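Local coordinates for protein mandelate racemase/muconate lactonizing enzyme (Roseovarius nubinhibens, PDB 2QDD) that is of unknown function but binds magnesium and, as a member of the mandelate racemase/muconate lactonizing enzyme family, probably acts on a carboxylate substrate, at residues I40-D43 and E44-G48; C223-L226 and D227-A230. One frame throughout, in Å; residues are numbered along the deposited sequence.

Contact 1 of 2, residues I40-D43 and E44-G48; sequences IDTD and EGVTG
Glu44 and Asp43 sit side by side where the chain reverses, with Glu44 OE1 3.6 Å from Asp43 OD1. Two like charges so close would probably disfavour each other, and the carboxylate planes are turned 61° from each other; Arg4 N offers Asp43 OD1 a weak hydrogen bond. Gly45 follows with phi at 78°, a left-handed backbone conformation that glycine, with no side chain, takes up at little cost, and its N makes a weak 3.3 Å bond to Thr42 O. Val46 O accepts from Thr42 OG1 at 2.7 Å, in the carbonyl plane and on a lone pair, and weakly from Thr42 N. The hydroxyl reaches it because chi1 of 61° sets OG1 between its own N and carbonyl carbon, and Val46 CG1 lies 3.3 Å from Thr42 OG1. Thr47 OG1 donates a hydrogen bond to Asp41 OD2, 2.7 Å away and approached almost head-on to its C-O bond; a short beta-branched alcohol suits a place beside a strand aspartate. Gly48 and Ile40 form an antiparallel hydrogen-bonded pair through two backbone bonds, Ile40 N reaching Gly48 O at 2.9 Å, while the isoleucine packs on Ala110 and Ile114 of helix 101-119. A type I turn with a G1-type beta bulge at Gly45 makes this a 3:5 hairpin between strands 29-42 and 47-52, edging the antiparallel sheet of the enolase-type N-terminal domain.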
ATOM      1  N   ILE A  40     -42.854   1.841  24.957  1.00 28.64           N
ATOM      2  CA  ILE A  40     -42.090   2.049  26.185  1.00 35.51           C
ATOM      3  C   ILE A  40     -42.808   3.055  27.080  1.00 38.52           C
ATOM      4  O   ILE A  40     -42.973   4.224  26.710  1.00 36.63           O
ATOM      5  CB  ILE A  40     -40.641   2.551  25.903  1.00 34.66           C
ATOM      6  CG1 ILE A  40     -39.896   1.582  24.973  1.00 41.43           C
ATOM      7  CG2 ILE A  40     -39.887   2.760  27.212  1.00 32.87           C
ATOM      8  CD1 ILE A  40     -38.383   1.775  24.942  1.00 35.89           C
ATOM      9  N   ASP A  41     -43.222   2.595  28.259  1.00 35.19           N
ATOM     10  CA  ASP A  41     -43.827   3.467  29.258  1.00 36.41           C
ATOM     11  C   ASP A  41     -42.796   3.882  30.285  1.00 35.14           C
ATOM     12  O   ASP A  41     -41.897   3.110  30.619  1.00 37.06           O
ATOM     13  CB  ASP A  41     -45.001   2.768  29.952  1.00 35.99           C
ATOM     14  CG  ASP A  41     -46.181   2.548  29.022  1.00 38.18           C
ATOM     15  OD1 ASP A  41     -46.650   1.397  28.908  1.00 42.70           O
ATOM     16  OD2 ASP A  41     -46.640   3.528  28.404  1.00 47.68           O
ATOM     17  N   THR A  42     -42.935   5.107  30.780  1.00 39.28           N
ATOM     18  CA  THR A  42     -42.098   5.603  31.867  1.00 42.41           C
ATOM     19  C   THR A  42     -42.941   5.925  33.100  1.00 46.75           C
ATOM     20  O   THR A  42     -44.172   5.922  33.034  1.00 47.65           O
ATOM     21  CB  THR A  42     -41.327   6.871  31.460  1.00 43.05           C
ATOM     22  OG1 THR A  42     -42.257   7.902  31.123  1.00 40.41           O
ATOM     23  CG2 THR A  42     -40.400   6.606  30.274  1.00 42.21           C
ATOM     24  N   ASP A  43     -42.268   6.221  34.212  1.00 47.62           N
ATOM     25  CA  ASP A  43     -42.929   6.491  35.491  1.00 50.47           C
ATOM     26  C   ASP A  43     -43.679   7.828  35.533  1.00 50.23           C
ATOM     27  O   ASP A  43     -44.504   8.054  36.421  1.00 51.46           O
ATOM     28  CB  ASP A  43     -41.929   6.387  36.656  1.00 50.00           C
ATOM     29  CG  ASP A  43     -40.887   7.502  36.652  1.00 57.11           C
ATOM     30  OD1 ASP A  43     -40.430   7.906  35.563  1.00 57.15           O
ATOM     31  OD2 ASP A  43     -40.515   7.974  37.746  1.00 63.61           O
ATOM     32  N   GLU A  44     -43.395   8.702  34.566  1.00 49.73           N
ATOM     33  CA  GLU A  44     -44.007  10.026  34.501  1.00 47.83           C
ATOM     34  C   GLU A  44     -45.031  10.148  33.375  1.00 46.45           C
ATOM     35  O   GLU A  44     -45.466  11.250  33.031  1.00 49.14           O
ATOM     36  CB  GLU A  44     -42.929  11.106  34.380  1.00 49.18           C
ATOM     37  CG  GLU A  44     -42.477  11.670  35.720  1.00 61.52           C
ATOM     38  CD  GLU A  44     -41.018  12.083  35.722  1.00 70.79           C
ATOM     39  OE1 GLU A  44     -40.207  11.400  36.387  1.00 77.00           O
ATOM     40  OE2 GLU A  44     -40.682  13.089  35.060  1.00 70.39           O
ATOM     41  N   GLY A  45     -45.415   9.010  32.801  1.00 44.74           N
ATOM     42  CA  GLY A  45     -46.515   8.954  31.841  1.00 44.41           C
ATOM     43  C   GLY A  45     -46.184   9.420  30.432  1.00 46.34           C
ATOM     44  O   GLY A  45     -47.076   9.543  29.588  1.00 47.98           O
ATOM     45  N   VAL A  46     -44.904   9.676  30.168  1.00 46.63           N
ATOM     46  CA  VAL A  46     -44.442   9.870  28.795  1.00 46.40           C
ATOM     47  C   VAL A  46     -44.059   8.544  28.134  1.00 43.47           C
ATOM     48  O   VAL A  46     -43.278   7.755  28.675  1.00 41.24           O
ATOM     49  CB  VAL A  46     -43.365  11.005  28.655  1.00 45.60           C
ATOM     50  CG1 VAL A  46     -42.311  10.928  29.747  1.00 51.98           C
ATOM     51  CG2 VAL A  46     -42.734  11.026  27.263  1.00 39.53           C
ATOM     52  N   THR A  47     -44.654   8.316  26.969  1.00 39.12           N
ATOM     53  CA  THR A  47     -44.693   7.021  26.314  1.00 38.13           C
ATOM     54  C   THR A  47     -44.117   7.173  24.896  1.00 37.98           C
ATOM     55  O   THR A  47     -44.477   8.105  24.170  1.00 31.62           O
ATOM     56  CB  THR A  47     -46.159   6.500  26.284  1.00 41.23           C
ATOM     57  OG1 THR A  47     -46.537   6.063  27.599  1.00 44.69           O
ATOM     58  CG2 THR A  47     -46.350   5.364  25.291  1.00 36.13           C
ATOM     59  N   GLY A  48     -43.209   6.270  24.519  1.00 37.06           N
ATOM     60  CA  GLY A  48     -42.628   6.260  23.171  1.00 31.37           C
ATOM     61  C   GLY A  48     -42.962   5.001  22.398  1.00 30.67           C
ATOM     62  O   GLY A  48     -43.151   3.936  22.986  1.00 33.56           O
TER

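Contact 2 of 2, residues C223-L226 and D227-A230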
ATOM      1  N   CYS A 223     -22.858  -6.427  -5.772  1.00 33.90           N
ATOM      2  CA  CYS A 223     -22.368  -7.709  -5.276  1.00 34.72           C
ATOM      3  C   CYS A 223     -22.651  -7.881  -3.780  1.00 34.73           C
ATOM      4  O   CYS A 223     -23.144  -6.966  -3.127  1.00 36.58           O
ATOM      5  CB  CYS A 223     -20.871  -7.839  -5.566  1.00 32.42           C
ATOM      6  SG  CYS A 223     -20.426  -7.705  -7.324  1.00 38.23           S
ATOM      7  N   GLN A 224     -22.332  -9.058  -3.250  1.00 37.17           N
ATOM      8  CA  GLN A 224     -22.815  -9.496  -1.940  1.00 39.72           C
ATOM      9  C   GLN A 224     -22.011  -8.898  -0.784  1.00 42.46           C
ATOM     10  O   GLN A 224     -22.545  -8.668   0.309  1.00 45.82           O
ATOM     11  CB  GLN A 224     -22.769 -11.021  -1.858  1.00 35.71           C
ATOM     12  CG  GLN A 224     -24.088 -11.673  -1.471  1.00 53.45           C
ATOM     13  CD  GLN A 224     -24.443 -12.843  -2.376  1.00 66.40           C
ATOM     14  OE1 GLN A 224     -23.602 -13.694  -2.676  1.00 68.23           O
ATOM     15  NE2 GLN A 224     -25.694 -12.886  -2.822  1.00 64.27           N
ATOM     16  N   THR A 225     -20.724  -8.671  -1.029  1.00 38.93           N
ATOM     17  CA  THR A 225     -19.795  -8.228   0.002  1.00 35.56           C
ATOM     18  C   THR A 225     -19.134  -6.914  -0.408  1.00 37.25           C
ATOM     19  O   THR A 225     -19.084  -6.574  -1.599  1.00 34.30           O
ATOM     20  CB  THR A 225     -18.685  -9.279   0.274  1.00 37.06           C
ATOM     21  OG1 THR A 225     -17.770  -9.305  -0.824  1.00 37.97           O
ATOM     22  CG2 THR A 225     -19.267 -10.680   0.482  1.00 40.77           C
ATOM     23  N   LEU A 226     -18.619  -6.196   0.589  1.00 32.65           N
ATOM     24  CA  LEU A 226     -17.828  -4.985   0.392  1.00 35.71           C
ATOM     25  C   LEU A 226     -16.573  -5.199  -0.458  1.00 32.80           C
ATOM     26  O   LEU A 226     -16.312  -4.415  -1.372  1.00 37.52           O
ATOM     27  CB  LEU A 226     -17.468  -4.365   1.750  1.00 36.17           C
ATOM     28  CG  LEU A 226     -16.480  -3.197   1.802  1.00 35.13           C
ATOM     29  CD1 LEU A 226     -17.048  -2.014   1.077  1.00 32.25           C
ATOM     30  CD2 LEU A 226     -16.173  -2.829   3.239  1.00 38.23           C
ATOM     31  N   ASP A 227     -15.819  -6.258  -0.150  1.00 33.97           N
ATOM     32  CA  ASP A 227     -14.651  -6.698  -0.934  1.00 34.14           C
ATOM     33  C   ASP A 227     -14.925  -6.839  -2.429  1.00 28.60           C
ATOM     34  O   ASP A 227     -14.153  -6.362  -3.264  1.00 28.56           O
ATOM     35  CB  ASP A 227     -14.139  -8.043  -0.408  1.00 40.06           C
ATOM     36  CG  ASP A 227     -12.836  -7.916   0.353  1.00 59.71           C
ATOM     37  OD1 ASP A 227     -12.836  -8.203   1.569  1.00 71.56           O
ATOM     38  OD2 ASP A 227     -11.811  -7.538  -0.261  1.00 70.41           O
ATOM     39  N   GLN A 228     -16.027  -7.505  -2.752  1.00 28.04           N
ATOM     40  CA  GLN A 228     -16.431  -7.717  -4.129  1.00 26.05           C
ATOM     41  C   GLN A 228     -16.858  -6.406  -4.784  1.00 29.17           C
ATOM     42  O   GLN A 228     -16.543  -6.159  -5.947  1.00 36.95           O
ATOM     43  CB  GLN A 228     -17.571  -8.728  -4.183  1.00 24.27           C
ATOM     44  CG  GLN A 228     -17.144 -10.173  -4.036  1.00 25.28           C
ATOM     45  CD  GLN A 228     -18.327 -11.111  -3.893  1.00 31.21           C
ATOM     46  OE1 GLN A 228     -19.331 -10.973  -4.591  1.00 38.13           O
ATOM     47  NE2 GLN A 228     -18.215 -12.069  -2.983  1.00 31.70           N
ATOM     48  N   CYS A 229     -17.568  -5.569  -4.027  1.00 30.26           N
ATOM     49  CA  CYS A 229     -18.046  -4.277  -4.518  1.00 30.70           C
ATOM     50  C   CYS A 229     -16.916  -3.281  -4.807  1.00 28.40           C
ATOM     51  O   CYS A 229     -16.963  -2.553  -5.802  1.00 28.11           O
ATOM     52  CB  CYS A 229     -19.063  -3.679  -3.543  1.00 31.79           C
ATOM     53  SG  CYS A 229     -20.708  -4.445  -3.638  1.00 42.49           S
ATOM     54  N   ALA A 230     -15.905  -3.274  -3.939  1.00 25.16           N
ATOM     55  CA  ALA A 230     -14.715  -2.442  -4.102  1.00 25.27           C
ATOM     56  C   ALA A 230     -13.865  -2.874  -5.299  1.00 29.12           C
ATOM     57  O   ALA A 230     -13.228  -2.040  -5.954  1.00 30.10           O
ATOM     58  CB  ALA A 230     -13.883  -2.476  -2.821  1.00 25.23           C
TER
HETATM   59  O   HOH W   1     -22.040 -11.533  -5.332  1.00 46.14           O
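Cys223 meets Gln228 and Cys229 on the first turn of helix 226-233. Its CB lies 3.6 Å from Gln228 OE1 and 3.9 Å from Cys229 SG, while its N makes a weak hydrogen bond to that sulfur; a small side chain fits this buried spot, where Pro203 also touches it. Gln224 approaches the helix through its backbone: a water accepts from Gln224 N and donates to Gln228 OE1 at 2.9 Å, bridging the loop to the glutamine amide. Thr225 is the N-cap. Its OG1 accepts from Gln228 N at 3.2 Å, with an N-H...O angle of 160°, satisfying an N-H that the first helical turn leaves without a backbone acceptor. A chi1 of 72° turns the hydroxyl back over the helix start, and the side chain of Gln228 crosses it, bringing CG to 3.4 Å from OG1. The cap thus opens a helix that follows strand 218-220 in the beta/alpha barrel of the C-terminal domain. A valine here, which cannot accept a hydrogen bond, would probably leave Gln228 N without its capping acceptor and weaken the start of the helix. Thr225 O in turn receives Cys229 N at 3.0 Å. Leu226 begins the helix; its O takes Ala230 N at 2.8 Å, and its apolar side chain packs on Ala254, Ala255 and Leu242. Beside it Asp227 turns its carboxylate to Arg258 in a salt bridge, and it also packs on Trp256 of the second subunit.

Both contacts are local and partly buried, on opposite sides of the chain's centre, with their own centres about 43 Å apart. They share no element of structure: contact 1 joins two strands of the N-terminal domain, contact 2 a loop and a helix of the C-terminal barrel. Threonine hydroxyls serve both: two in 40-48 donate, one to a carbonyl and one to a carboxylate, while the one in 223-230 accepts from a helical N-H. Acidic residues and glycine mark the exposed turn of contact 1, away from the metal ligands; cysteines line the buried side of contact 2, where the Cys229 side chain is about 9 Å from that of Asp243, a magnesium-binding residue, though no metal is bound in this chain.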